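Local coordinates for protein lithostathine-1-alpha (Homo sapiens, PDB 1QDD) that might inhibit the spontaneous precipitation of calcium carbonate and may take part in regeneration of pancreas and brain, at residues A[73-87]-A[113-127]. The protein carries 1 engineered substitution. Numbering follows the deposited sequence. Where two conformers were deposited one is given.
Sequences DFNVWIGLHDPKKNR and GYCVSLTSSTGFQKW
The carbonyl oxygen of Gly113 is gripped twice by the guanidinium group of Arg87: NH1 lies 3.0 Å from Gly113 O, and NH2 approaches the same oxygen in the carbonyl plane. NH1 also makes a salt bridge to Asp82, 2.9 Å from OD2 on its anti lone pair. With Asn86 N on OD1 and Arg87 N on OD2, both oxygens are held, which limits the carboxylate's rotation. Arginine suits this place because its flat end can serve two carbonyls, those of Gly113 and Ser108, and the carboxylates of Asp82 and Asp129.

Beside this network the aliphatic chain of Lys85 crosses the Tyr114 ring at about a right angle, CG sitting over the ring centre (3.8 Å to the centroid, 10° off the normal) while Asp82 OD2 meets the ring edge. Tyrosine fits because its flat face takes the Lys85 methylenes and its hydroxyl a water shared with Lys85 O.

Farther along, strands 75-78 and 115-119 pair antiparallel, Val76 and Leu118 exchanging backbone bonds in both directions. On the face carrying Asn75 and Trp77, the short hydroxyl of Ser117 donates to Asn75 OD1 (OG to OD1 3.1 Å), and Trp77 CZ3 packs against Cys115 CB at 3.6 Å.

The face of Val76 and Leu118 is apolar, packed by helix 56-68, and Ile78 and Leu80 extend it beside the corner. Branched Ile78 fills two directions: CG1 lies between its backbone N and carbonyl carbon (chi1 63°) and the chain runs on extended (chi2 173°), bringing CD1 over the Trp127 five-membered ring, while CG2 meets Leu118 CG. Leu80 CD2 reaches Trp127 CZ3 at 3.7 Å.

A two-residue register shift between Trp77 and His81 marks a beta bulge, where the chain turns at Gly79. Such a twisted antiparallel pair, tied by the Cys115-Cys132 disulfide to the neighbouring loop, belongs to the C-type lectin fold.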
loop_
_atom_site.group_PDB
_atom_site.type_symbol
_atom_site.label_atom_id
_atom_site.label_comp_id
_atom_site.label_asym_id
_atom_site.label_seq_id
_atom_site.Cartn_x
_atom_site.Cartn_y
_atom_site.Cartn_z
ATOM N N ASP A 73 15.546 -2.800 -0.794
ATOM C CA ASP A 73 14.912 -2.383 0.451
ATOM C C ASP A 73 14.397 -3.530 1.314
ATOM O O ASP A 73 13.979 -4.557 0.799
ATOM C CB ASP A 73 13.765 -1.407 0.145
ATOM C CG ASP A 73 14.218 -0.030 -0.268
ATOM O OD1 ASP A 73 13.335 0.845 -0.476
ATOM O OD2 ASP A 73 15.428 0.247 -0.398
ATOM N N PHE A 74 14.424 -3.333 2.629
ATOM C CA PHE A 74 13.951 -4.332 3.580
ATOM C C PHE A 74 12.498 -4.122 3.999
ATOM O O PHE A 74 11.870 -5.105 4.397
ATOM C CB PHE A 74 14.849 -4.319 4.835
ATOM C CG PHE A 74 16.288 -4.669 4.548
ATOM C CD1 PHE A 74 17.267 -3.698 4.554
ATOM C CD2 PHE A 74 16.635 -5.986 4.317
ATOM C CE1 PHE A 74 18.592 -4.030 4.296
ATOM C CE2 PHE A 74 17.956 -6.325 4.042
ATOM C CZ PHE A 74 18.913 -5.338 4.032
ATOM N N ASN A 75 12.032 -2.890 4.039
ATOM C CA ASN A 75 10.700 -2.533 4.527
ATOM C C ASN A 75 10.006 -1.574 3.575
ATOM O O ASN A 75 10.630 -0.642 3.073
ATOM C CB ASN A 75 10.753 -1.824 5.886
ATOM C CG ASN A 75 11.103 -2.755 7.022
ATOM O OD1 ASN A 75 10.274 -3.515 7.500
ATOM N ND2 ASN A 75 12.383 -2.745 7.381
ATOM N N VAL A 76 8.738 -1.830 3.255
ATOM C CA VAL A 76 7.953 -1.009 2.336
ATOM C C VAL A 76 6.616 -0.648 2.987
ATOM O O VAL A 76 5.892 -1.562 3.416
ATOM C CB VAL A 76 7.711 -1.713 0.986
ATOM C CG1 VAL A 76 6.883 -0.857 0.037
ATOM C CG2 VAL A 76 9.036 -2.088 0.317
ATOM N N TRP A 77 6.238 0.611 3.042
ATOM C CA TRP A 77 4.960 0.984 3.668
ATOM C C TRP A 77 3.711 0.562 2.887
ATOM O O TRP A 77 3.651 0.626 1.657
ATOM C CB TRP A 77 4.872 2.510 3.785
ATOM C CG TRP A 77 5.685 3.292 4.754
ATOM C CD1 TRP A 77 6.451 4.390 4.469
ATOM C CD2 TRP A 77 5.799 3.089 6.167
ATOM N NE1 TRP A 77 7.029 4.873 5.615
ATOM C CE2 TRP A 77 6.652 4.090 6.674
ATOM C CE3 TRP A 77 5.270 2.140 7.051
ATOM C CZ2 TRP A 77 6.973 4.176 8.030
ATOM C CZ3 TRP A 77 5.582 2.245 8.398
ATOM C CH2 TRP A 77 6.437 3.250 8.870
ATOM N N ILE A 78 2.698 0.168 3.663
ATOM C CA ILE A 78 1.330 -0.053 3.195
ATOM C C ILE A 78 0.430 0.854 4.048
ATOM O O ILE A 78 0.868 1.433 5.039
ATOM C CB ILE A 78 0.870 -1.499 3.144
ATOM C CG1 ILE A 78 0.840 -2.145 4.534
ATOM C CG2 ILE A 78 1.757 -2.306 2.195
ATOM C CD1 ILE A 78 0.232 -3.539 4.561
ATOM N N GLY A 79 -0.846 0.991 3.667
ATOM C CA GLY A 79 -1.748 1.925 4.316
ATOM C C GLY A 79 -2.389 1.607 5.643
ATOM O O GLY A 79 -3.370 2.303 5.993
ATOM N N LEU A 80 -1.954 0.605 6.370
ATOM C CA LEU A 80 -2.583 0.187 7.620
ATOM C C LEU A 80 -1.941 0.870 8.810
ATOM O O LEU A 80 -0.701 0.957 8.886
ATOM C CB LEU A 80 -2.549 -1.335 7.758
ATOM C CG LEU A 80 -3.560 -1.969 8.726
ATOM C CD1 LEU A 80 -4.973 -1.956 8.170
ATOM C CD2 LEU A 80 -3.180 -3.412 9.050
ATOM N N HIS A 81 -2.743 1.384 9.740
ATOM C CA HIS A 81 -2.224 2.063 10.928
ATOM C C HIS A 81 -3.211 1.942 12.078
ATOM O O HIS A 81 -4.372 1.554 11.880
ATOM C CB HIS A 81 -1.843 3.511 10.635
ATOM C CG HIS A 81 -2.979 4.446 10.369
ATOM N ND1 HIS A 81 -3.042 5.698 10.956
ATOM C CD2 HIS A 81 -4.063 4.355 9.570
ATOM C CE1 HIS A 81 -4.132 6.313 10.537
ATOM N NE2 HIS A 81 -4.789 5.530 9.710
ATOM N N ASP A 82 -2.765 2.244 13.282
ATOM C CA ASP A 82 -3.531 2.169 14.539
ATOM C C ASP A 82 -3.627 3.591 15.074
ATOM O O ASP A 82 -2.796 4.004 15.896
ATOM C CB ASP A 82 -2.785 1.234 15.492
ATOM C CG ASP A 82 -3.379 1.064 16.878
ATOM O OD1 ASP A 82 -4.514 1.559 17.078
ATOM O OD2 ASP A 82 -2.706 0.464 17.753
ATOM N N PRO A 83 -4.589 4.379 14.600
ATOM C CA PRO A 83 -4.655 5.787 14.927
ATOM C C PRO A 83 -4.916 6.162 16.370
ATOM O O PRO A 83 -4.408 7.229 16.768
ATOM C CB PRO A 83 -5.735 6.343 14.004
ATOM C CG PRO A 83 -6.579 5.176 13.638
ATOM C CD PRO A 83 -5.653 3.982 13.636
ATOM N N LYS A 84 -5.604 5.331 17.133
ATOM C CA LYS A 84 -5.899 5.651 18.535
ATOM C C LYS A 84 -4.989 4.918 19.495
ATOM O O LYS A 84 -5.180 4.937 20.720
ATOM C CB LYS A 84 -7.386 5.369 18.806
ATOM C CG LYS A 84 -8.320 6.137 17.886
ATOM C CD LYS A 84 -9.785 5.830 18.168
ATOM C CE LYS A 84 -10.698 6.384 17.093
ATOM N NZ LYS A 84 -12.122 5.962 17.274
ATOM N N LYS A 85 -3.984 4.215 18.988
ATOM C CA LYS A 85 -3.010 3.459 19.756
ATOM C C LYS A 85 -3.624 2.424 20.682
ATOM O O LYS A 85 -3.116 2.106 21.765
ATOM C CB LYS A 85 -2.073 4.404 20.529
ATOM C CG LYS A 85 -1.358 5.378 19.609
ATOM C CD LYS A 85 -0.362 6.259 20.346
ATOM C CE LYS A 85 0.695 6.777 19.384
ATOM N NZ LYS A 85 0.234 8.002 18.682
ATOM N N ASN A 86 -4.717 1.812 20.236
ATOM C CA ASN A 86 -5.458 0.832 21.012
ATOM C C ASN A 86 -5.614 -0.499 20.307
ATOM O O ASN A 86 -6.462 -1.349 20.559
ATOM C CB ASN A 86 -6.832 1.375 21.401
ATOM C CG ASN A 86 -7.739 1.675 20.235
ATOM O OD1 ASN A 86 -7.347 1.684 19.065
ATOM N ND2 ASN A 86 -9.010 1.942 20.510
ATOM N N ARG A 87 -4.763 -0.687 19.287
ATOM C CA ARG A 87 -4.723 -1.909 18.507
ATOM C C ARG A 87 -6.000 -2.168 17.734
ATOM O O ARG A 87 -6.477 -3.283 17.548
ATOM C CB ARG A 87 -4.276 -3.069 19.405
ATOM C CG ARG A 87 -2.798 -3.296 19.328
ATOM C CD ARG A 87 -1.909 -2.195 19.932
ATOM N NE ARG A 87 -0.655 -2.770 19.406
ATOM C CZ ARG A 87 -0.006 -2.353 18.342
ATOM N NH1 ARG A 87 -0.332 -1.221 17.737
ATOM N NH2 ARG A 87 1.091 -2.989 17.929
ATOM N N GLY A 113 4.353 -0.973 17.522
ATOM C CA GLY A 113 4.447 -0.049 16.390
ATOM C C GLY A 113 3.010 0.306 15.975
ATOM O O GLY A 113 2.112 -0.510 16.181
ATOM N N TYR A 114 2.816 1.481 15.402
ATOM C CA TYR A 114 1.481 1.964 15.044
ATOM C C TYR A 114 1.248 2.097 13.549
ATOM O O TYR A 114 0.150 2.505 13.121
ATOM C CB TYR A 114 1.148 3.254 15.827
ATOM C CG TYR A 114 1.238 3.047 17.336
ATOM C CD1 TYR A 114 2.246 3.651 18.081
ATOM C CD2 TYR A 114 0.348 2.217 18.000
ATOM C CE1 TYR A 114 2.341 3.452 19.447
ATOM C CE2 TYR A 114 0.443 2.004 19.370
ATOM C CZ TYR A 114 1.444 2.623 20.080
ATOM O OH TYR A 114 1.528 2.406 21.442
ATOM N N CYS A 115 2.212 1.788 12.693
ATOM C CA CYS A 115 2.126 1.824 11.237
ATOM C C CYS A 115 2.657 0.494 10.726
ATOM O O CYS A 115 3.375 -0.208 11.463
ATOM C CB CYS A 115 2.891 2.997 10.637
ATOM S SG CYS A 115 2.071 4.600 10.886
ATOM N N VAL A 116 2.289 0.051 9.529
ATOM C CA VAL A 116 2.623 -1.268 9.021
ATOM C C VAL A 116 3.441 -1.283 7.735
ATOM O O VAL A 116 3.167 -0.540 6.780
ATOM C CB VAL A 116 1.311 -2.065 8.806
ATOM C CG1 VAL A 116 1.586 -3.484 8.310
ATOM C CG2 VAL A 116 0.509 -2.124 10.099
ATOM N N SER A 117 4.465 -2.151 7.732
ATOM C CA SER A 117 5.290 -2.360 6.543
ATOM C C SER A 117 5.280 -3.815 6.094
ATOM O O SER A 117 5.086 -4.750 6.891
ATOM C CB SER A 117 6.729 -1.933 6.829
ATOM O OG SER A 117 7.331 -2.730 7.826
ATOM N N LEU A 118 5.582 -4.037 4.817
ATOM C CA LEU A 118 5.875 -5.340 4.232
ATOM C C LEU A 118 7.373 -5.658 4.386
ATOM O O LEU A 118 8.199 -4.750 4.217
ATOM C CB LEU A 118 5.558 -5.355 2.744
ATOM C CG LEU A 118 4.117 -5.042 2.335
ATOM C CD1 LEU A 118 4.016 -4.823 0.828
ATOM C CD2 LEU A 118 3.163 -6.132 2.784
ATOM N N THR A 119 7.718 -6.899 4.659
ATOM C CA THR A 119 9.112 -7.255 4.930
ATOM C C THR A 119 9.728 -8.070 3.796
ATOM O O THR A 119 9.153 -9.024 3.268
ATOM C CB THR A 119 9.228 -8.007 6.275
ATOM O OG1 THR A 119 8.460 -9.207 6.211
ATOM C CG2 THR A 119 8.739 -7.166 7.446
ATOM N N SER A 120 10.973 -7.713 3.444
ATOM C CA SER A 120 11.707 -8.460 2.423
ATOM C C SER A 120 12.034 -9.900 2.797
ATOM O O SER A 120 12.048 -10.762 1.913
ATOM C CB SER A 120 13.002 -7.746 2.036
ATOM O OG SER A 120 13.955 -7.737 3.071
ATOM N N SER A 121 12.173 -10.199 4.086
ATOM C CA SER A 121 12.496 -11.556 4.530
ATOM C C SER A 121 11.374 -12.543 4.238
ATOM O O SER A 121 11.574 -13.761 4.242
ATOM C CB SER A 121 12.712 -11.588 6.051
ATOM O OG SER A 121 13.756 -10.721 6.442
ATOM N N THR A 122 10.147 -12.061 4.078
ATOM C CA THR A 122 8.982 -12.864 3.767
ATOM C C THR A 122 8.548 -12.729 2.317
ATOM O O THR A 122 7.408 -13.071 1.957
ATOM C CB THR A 122 7.785 -12.519 4.681
ATOM O OG1 THR A 122 7.313 -11.194 4.386
ATOM C CG2 THR A 122 8.182 -12.644 6.144
ATOM N N GLY A 123 9.404 -12.194 1.446
ATOM C CA GLY A 123 9.071 -11.978 0.046
ATOM C C GLY A 123 8.031 -10.883 -0.128
ATOM O O GLY A 123 7.300 -10.866 -1.124
ATOM N N PHE A 124 7.917 -9.952 0.819
ATOM C CA PHE A 124 6.963 -8.852 0.818
ATOM C C PHE A 124 5.528 -9.374 0.927
ATOM O O PHE A 124 4.600 -8.653 0.509
ATOM C CB PHE A 124 7.161 -7.891 -0.352
ATOM C CG PHE A 124 8.543 -7.292 -0.411
ATOM C CD1 PHE A 124 9.446 -7.727 -1.371
ATOM C CD2 PHE A 124 8.957 -6.314 0.466
ATOM C CE1 PHE A 124 10.727 -7.207 -1.438
ATOM C CE2 PHE A 124 10.243 -5.796 0.405
ATOM C CZ PHE A 124 11.125 -6.238 -0.559
ATOM N N GLN A 125 5.302 -10.515 1.548
ATOM C CA GLN A 125 3.972 -11.065 1.720
ATOM C C GLN A 125 3.443 -10.925 3.140
ATOM O O GLN A 125 2.217 -11.076 3.299
ATOM C CB GLN A 125 3.967 -12.556 1.348
ATOM C CG GLN A 125 4.179 -12.814 -0.135
ATOM C CD GLN A 125 4.011 -14.287 -0.462
ATOM O OE1 GLN A 125 3.063 -14.930 -0.004
ATOM N NE2 GLN A 125 4.948 -14.838 -1.223
ATOM N N LYS A 126 4.284 -10.705 4.134
ATOM C CA LYS A 126 3.849 -10.590 5.521
ATOM C C LYS A 126 4.139 -9.205 6.089
ATOM O O LYS A 126 4.962 -8.455 5.571
ATOM C CB LYS A 126 4.466 -11.659 6.413
ATOM C CG LYS A 126 4.266 -13.107 6.007
ATOM C CD LYS A 126 2.915 -13.642 6.421
ATOM C CE LYS A 126 2.754 -15.126 6.122
ATOM N NZ LYS A 126 1.318 -15.517 6.203
ATOM N N TRP A 127 3.416 -8.839 7.131
ATOM C CA TRP A 127 3.352 -7.526 7.720
ATOM C C TRP A 127 4.027 -7.419 9.084
ATOM O O TRP A 127 3.962 -8.350 9.889
ATOM C CB TRP A 127 1.878 -7.156 7.922
ATOM C CG TRP A 127 0.976 -7.191 6.728
ATOM C CD1 TRP A 127 1.301 -7.362 5.423
ATOM C CD2 TRP A 127 -0.460 -7.036 6.745
ATOM N NE1 TRP A 127 0.184 -7.329 4.608
ATOM C CE2 TRP A 127 -0.903 -7.130 5.413
ATOM C CE3 TRP A 127 -1.381 -6.831 7.771
ATOM C CZ2 TRP A 127 -2.262 -7.014 5.089
ATOM C CZ3 TRP A 127 -2.725 -6.723 7.439
ATOM C CH2 TRP A 127 -3.137 -6.816 6.110
HETATM O O HOH W 1 13.071 -7.805 5.860
HETATM O O HOH W 2 -0.666 0.960 22.439
#